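Local coordinates for protein racemase (Pseudovibrio sp. JE062, PDB 3MKC) that belongs to the mandelate racemase/muconate lactonizing enzyme family of the enolase superfamily, joining an N-terminal domain to a C-terminal domain of the TIM-barrel type, at residues A[67-70]-A[71-75]; A[82-85]-A[86-90]; A[249-252]-A[253-256]. All coordinates share one frame; numbering follows the deposited sequence.

Contacts 1 and 2 are neighbours in the N-terminal domain, their centres about 11 Å apart, and contact 3 is remote, within the enolase C-terminal domain-like region. The turn at 67-75 packs on the helix that carries 82-90: I71 O lies 3.6 Å from CG of the selenomethionine M90, and A75 CB lies 3.9 Å from I86 CG2, so the helix backs the turn directly. Contact 3 shares no touch with either; its centre is about 41 Å from that of contact 1 and about 37 Å from that of contact 2, with nearest atoms about 23 Å away in the latter case. All three are local contacts, made across successive turns of chain.

Contact 1. Residues A[67-70]-A[71-75]; sequences WLTN and ITEKA
This is an Asx turn, N70 to T72, in the loop between helix 52-59 and helix 83-93 of the N-terminal domain; the N70 side chain reaches forward to T72. The amide oxygen does the work. N70 OD1 takes the T72 hydroxyl, OG1, at 2.7 Å and also the T72 backbone N at 2.9 Å, and the two donors come from opposite faces of the amide plane. Both groups belong to the same residue, so this pair of bonds fixes the amide against the start of the turn. With CG pointing opposite the N70 backbone N (chi1 175°), the amide swings forward over the following residues. T72 in turn holds OG1 between its own N and carbonyl carbon (chi1 72°), which brings the hydroxyl round beside its N-H. The other end of the N70 amide is held too, since ND2 donates to the carbonyls of A59 and I61. The bond from T72 N to OD1 defines the Asx turn, and it is overlaid on a type I beta turn in which E73 N donates to N70 O at 3.3 Å. A second turn follows at once, with A75 N bonded to T72 O. Water 1 fills in where K74 N stands too far from N70 O for a direct bond: it donates to N70 O at 2.7 Å and accepts from K74 N at 2.8 Å. Beside the turn, the T69 methyl, CG2, meets the E73 carboxylate, its carbon CD 3.6 Å away, the two side chains crossing at about a right angle. E73 OE1 is bonded to T63, while T69 OG1 turns to the A93 carbonyl at the end of helix 83-93.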
loop_
_atom_site.group_PDB
_atom_site.type_symbol
_atom_site.label_atom_id
_atom_site.label_comp_id
_atom_site.label_asym_id
_atom_site.label_seq_id
_atom_site.Cartn_x
_atom_site.Cartn_y
_atom_site.Cartn_z
ATOM N N TRP A 67 2.667 24.092 -15.857
ATOM C CA TRP A 67 2.838 22.680 -15.534
ATOM C C TRP A 67 3.918 22.381 -14.499
ATOM O O TRP A 67 4.161 21.217 -14.178
ATOM C CB TRP A 67 3.113 21.902 -16.818
ATOM C CG TRP A 67 1.999 22.043 -17.821
ATOM C CD1 TRP A 67 0.756 21.482 -17.749
ATOM C CD2 TRP A 67 2.010 22.840 -19.015
ATOM N NE1 TRP A 67 -0.007 21.882 -18.821
ATOM C CE2 TRP A 67 0.737 22.715 -19.613
ATOM C CE3 TRP A 67 2.970 23.646 -19.636
ATOM C CZ2 TRP A 67 0.398 23.368 -20.803
ATOM C CZ3 TRP A 67 2.633 24.297 -20.820
ATOM C CH2 TRP A 67 1.356 24.152 -21.390
ATOM N N LEU A 68 4.561 23.426 -13.978
ATOM C CA LEU A 68 5.608 23.259 -12.972
ATOM C C LEU A 68 5.239 24.123 -11.771
ATOM O O LEU A 68 5.782 25.204 -11.561
ATOM C CB LEU A 68 6.972 23.674 -13.544
ATOM C CG LEU A 68 8.224 23.481 -12.679
ATOM C CD1 LEU A 68 8.239 22.097 -12.088
ATOM C CD2 LEU A 68 9.474 23.708 -13.532
ATOM N N THR A 69 4.303 23.612 -10.985
ATOM C CA THR A 69 3.792 24.311 -9.823
ATOM C C THR A 69 4.143 23.577 -8.537
ATOM O O THR A 69 4.366 22.366 -8.544
ATOM C CB THR A 69 2.265 24.406 -9.932
ATOM O OG1 THR A 69 1.917 24.845 -11.251
ATOM C CG2 THR A 69 1.702 25.374 -8.906
ATOM N N ASN A 70 4.215 24.311 -7.432
ATOM C CA ASN A 70 4.482 23.678 -6.154
ATOM C C ASN A 70 3.231 22.817 -5.925
ATOM O O ASN A 70 2.116 23.268 -6.183
ATOM C CB ASN A 70 4.628 24.734 -5.054
ATOM C CG ASN A 70 4.777 24.118 -3.686
ATOM O OD1 ASN A 70 3.800 23.666 -3.091
ATOM N ND2 ASN A 70 6.009 24.075 -3.183
ATOM N N ILE A 71 3.418 21.586 -5.454
ATOM C CA ILE A 71 2.304 20.655 -5.256
ATOM C C ILE A 71 1.186 21.144 -4.331
ATOM O O ILE A 71 0.002 20.954 -4.622
ATOM C CB ILE A 71 2.823 19.277 -4.746
ATOM C CG1 ILE A 71 1.662 18.294 -4.545
ATOM C CG2 ILE A 71 3.560 19.447 -3.438
ATOM C CD1 ILE A 71 0.951 17.921 -5.806
ATOM N N THR A 72 1.555 21.783 -3.229
ATOM C CA THR A 72 0.558 22.252 -2.272
ATOM C C THR A 72 -0.229 23.472 -2.727
ATOM O O THR A 72 -1.347 23.692 -2.279
ATOM C CB THR A 72 1.210 22.612 -0.937
ATOM O OG1 THR A 72 1.958 23.825 -1.094
ATOM C CG2 THR A 72 2.149 21.511 -0.491
ATOM N N GLU A 73 0.352 24.259 -3.625
ATOM C CA GLU A 73 -0.287 25.480 -4.090
ATOM C C GLU A 73 -1.737 25.339 -4.538
ATOM O O GLU A 73 -2.590 26.141 -4.155
ATOM C CB GLU A 73 0.539 26.102 -5.214
ATOM C CG GLU A 73 0.171 27.539 -5.528
ATOM C CD GLU A 73 1.024 28.128 -6.639
ATOM O OE1 GLU A 73 2.267 28.113 -6.507
ATOM O OE2 GLU A 73 0.447 28.602 -7.643
ATOM N N LYS A 74 -2.031 24.321 -5.337
ATOM C CA LYS A 74 -3.393 24.148 -5.824
ATOM C C LYS A 74 -4.383 23.557 -4.825
ATOM O O LYS A 74 -5.565 23.420 -5.135
ATOM C CB LYS A 74 -3.376 23.314 -7.107
ATOM C CG LYS A 74 -2.637 23.984 -8.252
ATOM C CD LYS A 74 -3.340 25.265 -8.704
ATOM C CE LYS A 74 -2.507 25.995 -9.748
ATOM N NZ LYS A 74 -3.203 27.184 -10.306
ATOM N N ALA A 75 -3.903 23.219 -3.631
ATOM C CA ALA A 75 -4.743 22.656 -2.580
ATOM C C ALA A 75 -5.096 23.730 -1.549
ATOM O O ALA A 75 -6.215 23.772 -1.042
ATOM C CB ALA A 75 -4.023 21.503 -1.898
HETATM O O HOH W 1 -0.397 22.423 -6.613
#

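Contact 2. Residues A[82-85]-A[86-90]; sequences EINA and IWDAM
N84 O is gripped by two donors, the backbone N of D88 at 3.2 Å and water 2 at 2.8 Å. The same water donates to D88 OD1 at 2.6 Å, so it closes a small loop from the carbonyl to the side chain one helical turn on. D88 makes this possible by holding CG on the N side of its CA (chi1 -73°), which folds the carboxylate back along the helix toward N84. The N84 amide runs past it without a bond between them: OD1 of N84 and OD2 of D88 stay 4.1 Å apart, their planes turned 70° against each other. This is the exposed flank of the first turns of an alpha-helix, with E82 at the N-cap position. I86 N bonds to E82 O at 2.9 Å, and I86 CG1 is pressed tightly against that same oxygen, 3.0 Å away. W87 N and A89 N continue the pattern to I83 O and A85 O. E82 OE1 makes a salt bridge with R78, in the loop ahead of the helix. On the inner flank, I83 and W87 face helix 102-122 and helix 293-306: the W87 indole gives NE1 to the G292 carbonyl, just ahead of the second of these helices, and makes a cation-pi contact with R299 within it.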
loop_
_atom_site.group_PDB
_atom_site.type_symbol
_atom_site.label_atom_id
_atom_site.label_comp_id
_atom_site.label_asym_id
_atom_site.label_seq_id
_atom_site.Cartn_x
_atom_site.Cartn_y
_atom_site.Cartn_z
ATOM N N GLU A 82 -13.709 18.348 -1.487
ATOM C CA GLU A 82 -13.579 18.161 -2.934
ATOM C C GLU A 82 -12.267 17.445 -3.245
ATOM O O GLU A 82 -11.431 17.949 -3.997
ATOM C CB GLU A 82 -13.608 19.513 -3.655
ATOM C CG GLU A 82 -14.799 20.384 -3.289
ATOM C CD GLU A 82 -15.001 21.526 -4.261
ATOM O OE1 GLU A 82 -14.103 22.379 -4.379
ATOM O OE2 GLU A 82 -16.060 21.566 -4.918
ATOM N N ILE A 83 -12.101 16.260 -2.676
ATOM C CA ILE A 83 -10.876 15.496 -2.863
ATOM C C ILE A 83 -10.563 15.167 -4.310
ATOM O O ILE A 83 -9.417 15.275 -4.737
ATOM C CB ILE A 83 -10.915 14.189 -2.057
ATOM C CG1 ILE A 83 -11.332 14.496 -0.617
ATOM C CG2 ILE A 83 -9.549 13.525 -2.081
ATOM C CD1 ILE A 83 -11.408 13.279 0.285
ATOM N N ASN A 84 -11.581 14.767 -5.062
ATOM C CA ASN A 84 -11.405 14.410 -6.463
ATOM C C ASN A 84 -10.941 15.604 -7.297
ATOM O O ASN A 84 -10.044 15.482 -8.134
ATOM C CB ASN A 84 -12.721 13.864 -7.017
ATOM C CG ASN A 84 -12.606 13.409 -8.455
ATOM O OD1 ASN A 84 -13.077 14.085 -9.374
ATOM N ND2 ASN A 84 -11.978 12.258 -8.662
ATOM N N ALA A 85 -11.561 16.756 -7.062
ATOM C CA ALA A 85 -11.217 17.965 -7.800
ATOM C C ALA A 85 -9.831 18.490 -7.430
ATOM O O ALA A 85 -9.095 18.964 -8.291
ATOM C CB ALA A 85 -12.268 19.044 -7.560
ATOM N N ILE A 86 -9.476 18.413 -6.152
ATOM C CA ILE A 86 -8.165 18.886 -5.716
ATOM C C ILE A 86 -7.087 17.989 -6.327
ATOM O O ILE A 86 -6.021 18.456 -6.719
ATOM C CB ILE A 86 -8.055 18.873 -4.187
ATOM C CG1 ILE A 86 -9.115 19.809 -3.599
ATOM C CG2 ILE A 86 -6.654 19.308 -3.757
ATOM C CD1 ILE A 86 -9.254 19.726 -2.099
ATOM N N TRP A 87 -7.382 16.697 -6.411
ATOM C CA TRP A 87 -6.458 15.730 -6.997
ATOM C C TRP A 87 -6.134 16.189 -8.420
ATOM O O TRP A 87 -4.965 16.305 -8.794
ATOM C CB TRP A 87 -7.113 14.347 -7.067
ATOM C CG TRP A 87 -6.155 13.195 -7.247
ATOM C CD1 TRP A 87 -5.720 12.332 -6.279
ATOM C CD2 TRP A 87 -5.535 12.766 -8.471
ATOM N NE1 TRP A 87 -4.872 11.393 -6.822
ATOM C CE2 TRP A 87 -4.741 11.636 -8.165
ATOM C CE3 TRP A 87 -5.574 13.227 -9.796
ATOM C CZ2 TRP A 87 -3.993 10.958 -9.135
ATOM C CZ3 TRP A 87 -4.826 12.550 -10.766
ATOM C CH2 TRP A 87 -4.048 11.428 -10.425
ATOM N N ASP A 88 -7.178 16.441 -9.206
ATOM C CA ASP A 88 -7.005 16.872 -10.588
ATOM C C ASP A 88 -6.242 18.183 -10.681
ATOM O O ASP A 88 -5.407 18.360 -11.572
ATOM C CB ASP A 88 -8.361 17.043 -11.294
ATOM C CG ASP A 88 -9.037 15.718 -11.613
ATOM O OD1 ASP A 88 -8.357 14.668 -11.598
ATOM O OD2 ASP A 88 -10.253 15.732 -11.894
ATOM N N ALA A 89 -6.534 19.097 -9.760
ATOM C CA ALA A 89 -5.890 20.405 -9.757
ATOM C C ALA A 89 -4.399 20.290 -9.501
ATOM O O ALA A 89 -3.595 20.936 -10.174
ATOM C CB ALA A 89 -6.535 21.303 -8.704
HETATM N N MSE A 90 -4.033 19.475 -8.520
HETATM C CA MSE A 90 -2.634 19.280 -8.185
HETATM C C MSE A 90 -1.914 18.581 -9.337
HETATM O O MSE A 90 -0.834 19.010 -9.767
HETATM C CB MSE A 90 -2.498 18.440 -6.908
HETATM C CG MSE A 90 -2.920 19.146 -5.622
HETATM SE SE MSE A 90 -2.492 18.093 -4.062
HETATM C CE MSE A 90 -3.799 16.701 -4.328
HETATM O O HOH W 2 -9.144 13.229 -9.598
#

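Contact 3. Residues A[249-252]-A[253-256]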
loop_
_atom_site.group_PDB
_atom_site.type_symbol
_atom_site.label_atom_id
_atom_site.label_comp_id
_atom_site.label_asym_id
_atom_site.label_seq_id
_atom_site.Cartn_x
_atom_site.Cartn_y
_atom_site.Cartn_z
ATOM N N HIS A 249 5.397 -10.546 -18.084
ATOM C CA HIS A 249 4.369 -11.004 -17.168
ATOM C C HIS A 249 3.227 -11.665 -17.956
ATOM O O HIS A 249 2.661 -12.666 -17.524
ATOM C CB HIS A 249 3.843 -9.835 -16.330
ATOM C CG HIS A 249 4.798 -9.374 -15.275
ATOM N ND1 HIS A 249 5.968 -8.704 -15.565
ATOM C CD2 HIS A 249 4.759 -9.494 -13.927
ATOM C CE1 HIS A 249 6.609 -8.431 -14.443
ATOM N NE2 HIS A 249 5.897 -8.901 -13.434
ATOM N N ALA A 250 2.896 -11.112 -19.119
ATOM C CA ALA A 250 1.820 -11.689 -19.922
ATOM C C ALA A 250 2.172 -13.138 -20.273
ATOM O O ALA A 250 1.298 -14.009 -20.311
ATOM C CB ALA A 250 1.607 -10.869 -21.205
ATOM N N LYS A 251 3.455 -13.387 -20.526
ATOM C CA LYS A 251 3.917 -14.731 -20.855
ATOM C C LYS A 251 3.637 -15.668 -19.695
ATOM O O LYS A 251 3.140 -16.780 -19.889
ATOM C CB LYS A 251 5.416 -14.729 -21.156
ATOM C CG LYS A 251 5.791 -14.162 -22.512
ATOM C CD LYS A 251 5.327 -15.076 -23.631
ATOM C CE LYS A 251 5.994 -14.728 -24.951
ATOM N NZ LYS A 251 5.559 -13.402 -25.466
ATOM N N LEU A 252 3.965 -15.223 -18.484
ATOM C CA LEU A 252 3.727 -16.039 -17.296
ATOM C C LEU A 252 2.245 -16.337 -17.172
ATOM O O LEU A 252 1.850 -17.449 -16.828
ATOM C CB LEU A 252 4.201 -15.320 -16.031
ATOM C CG LEU A 252 5.706 -15.130 -15.858
ATOM C CD1 LEU A 252 5.983 -14.447 -14.521
ATOM C CD2 LEU A 252 6.401 -16.487 -15.912
ATOM N N VAL A 253 1.418 -15.336 -17.443
ATOM C CA VAL A 253 -0.024 -15.535 -17.357
ATOM C C VAL A 253 -0.483 -16.556 -18.385
ATOM O O VAL A 253 -1.286 -17.441 -18.094
ATOM C CB VAL A 253 -0.793 -14.216 -17.594
ATOM C CG1 VAL A 253 -2.306 -14.501 -17.721
ATOM C CG2 VAL A 253 -0.538 -13.272 -16.437
ATOM N N GLU A 254 0.040 -16.427 -19.591
ATOM C CA GLU A 254 -0.327 -17.320 -20.678
ATOM C C GLU A 254 0.214 -18.732 -20.522
ATOM O O GLU A 254 -0.371 -19.688 -21.028
ATOM C CB GLU A 254 0.185 -16.743 -22.001
ATOM C CG GLU A 254 -0.595 -15.539 -22.481
ATOM C CD GLU A 254 0.213 -14.646 -23.403
ATOM O OE1 GLU A 254 1.227 -15.111 -23.970
ATOM O OE2 GLU A 254 -0.182 -13.474 -23.563
ATOM N N ASN A 255 1.316 -18.873 -19.802
ATOM C CA ASN A 255 1.937 -20.187 -19.684
ATOM C C ASN A 255 1.978 -20.869 -18.313
ATOM O O ASN A 255 2.652 -21.881 -18.151
ATOM C CB ASN A 255 3.338 -20.089 -20.288
ATOM C CG ASN A 255 3.298 -19.712 -21.771
ATOM O OD1 ASN A 255 2.993 -20.544 -22.620
ATOM N ND2 ASN A 255 3.576 -18.444 -22.080
ATOM N N THR A 256 1.260 -20.321 -17.336
ATOM C CA THR A 256 1.208 -20.921 -16.007
ATOM C C THR A 256 -0.216 -20.757 -15.487
ATOM O O THR A 256 -1.017 -20.041 -16.088
ATOM C CB THR A 256 2.155 -20.220 -15.003
ATOM O OG1 THR A 256 1.587 -18.965 -14.617
ATOM C CG2 THR A 256 3.526 -19.980 -15.620
#
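V253 starts the second segment with an ordinary helical bond, its N reaching H249 O at 2.9 Å. One of its methyls, CG2, lies 3.4 Å from that same H249 O, so the isopropyl group packs back along the preceding turn. E254 comes next: its N bonds to A250 O at 2.8 Å, and its side chain folds over the same carbonyl, with CD only 3.3 Å from A250 O. Of the carboxylate oxygens, OE2 lies near A250 CB and OE1 near K251 CD. K251 NZ stands 4.9 Å from E254 OE1, a separation at which the opposite charges could attract only loosely; the salt-bridge partner of OE2 is K280. N255 then binds one carbonyl twice. Both its backbone N and its amide nitrogen, ND2, donate to K251 O, the latter at 2.8 Å, so one carbonyl near the end of the helix takes two N-H groups from one residue. The side chain reaches back because CG sits opposite the carbonyl carbon, next to the backbone N (chi1 -61°), and it runs alongside K251, both pointing the same way. Last is T256, whose hydroxyl, OG1, donates to L252 O at 2.7 Å, arriving from above the carbonyl plane; N255 N adds a weak bond to that oxygen. Here chi1 is 75°, which tucks OG1 between the backbone N and the carbonyl carbon and turns it back toward the helix. Helix 246-255 belongs to the TIM-barrel-type domain, following strand 236-238. Its flank formed by K251, L252, N255 and T256 packs against helix 219-228, where W219, V222 and N227 receive it, and H249, its ND1 hydrogen-bonded to the D245 carbonyl, meets W275 of helix 268-277 edge-to-face.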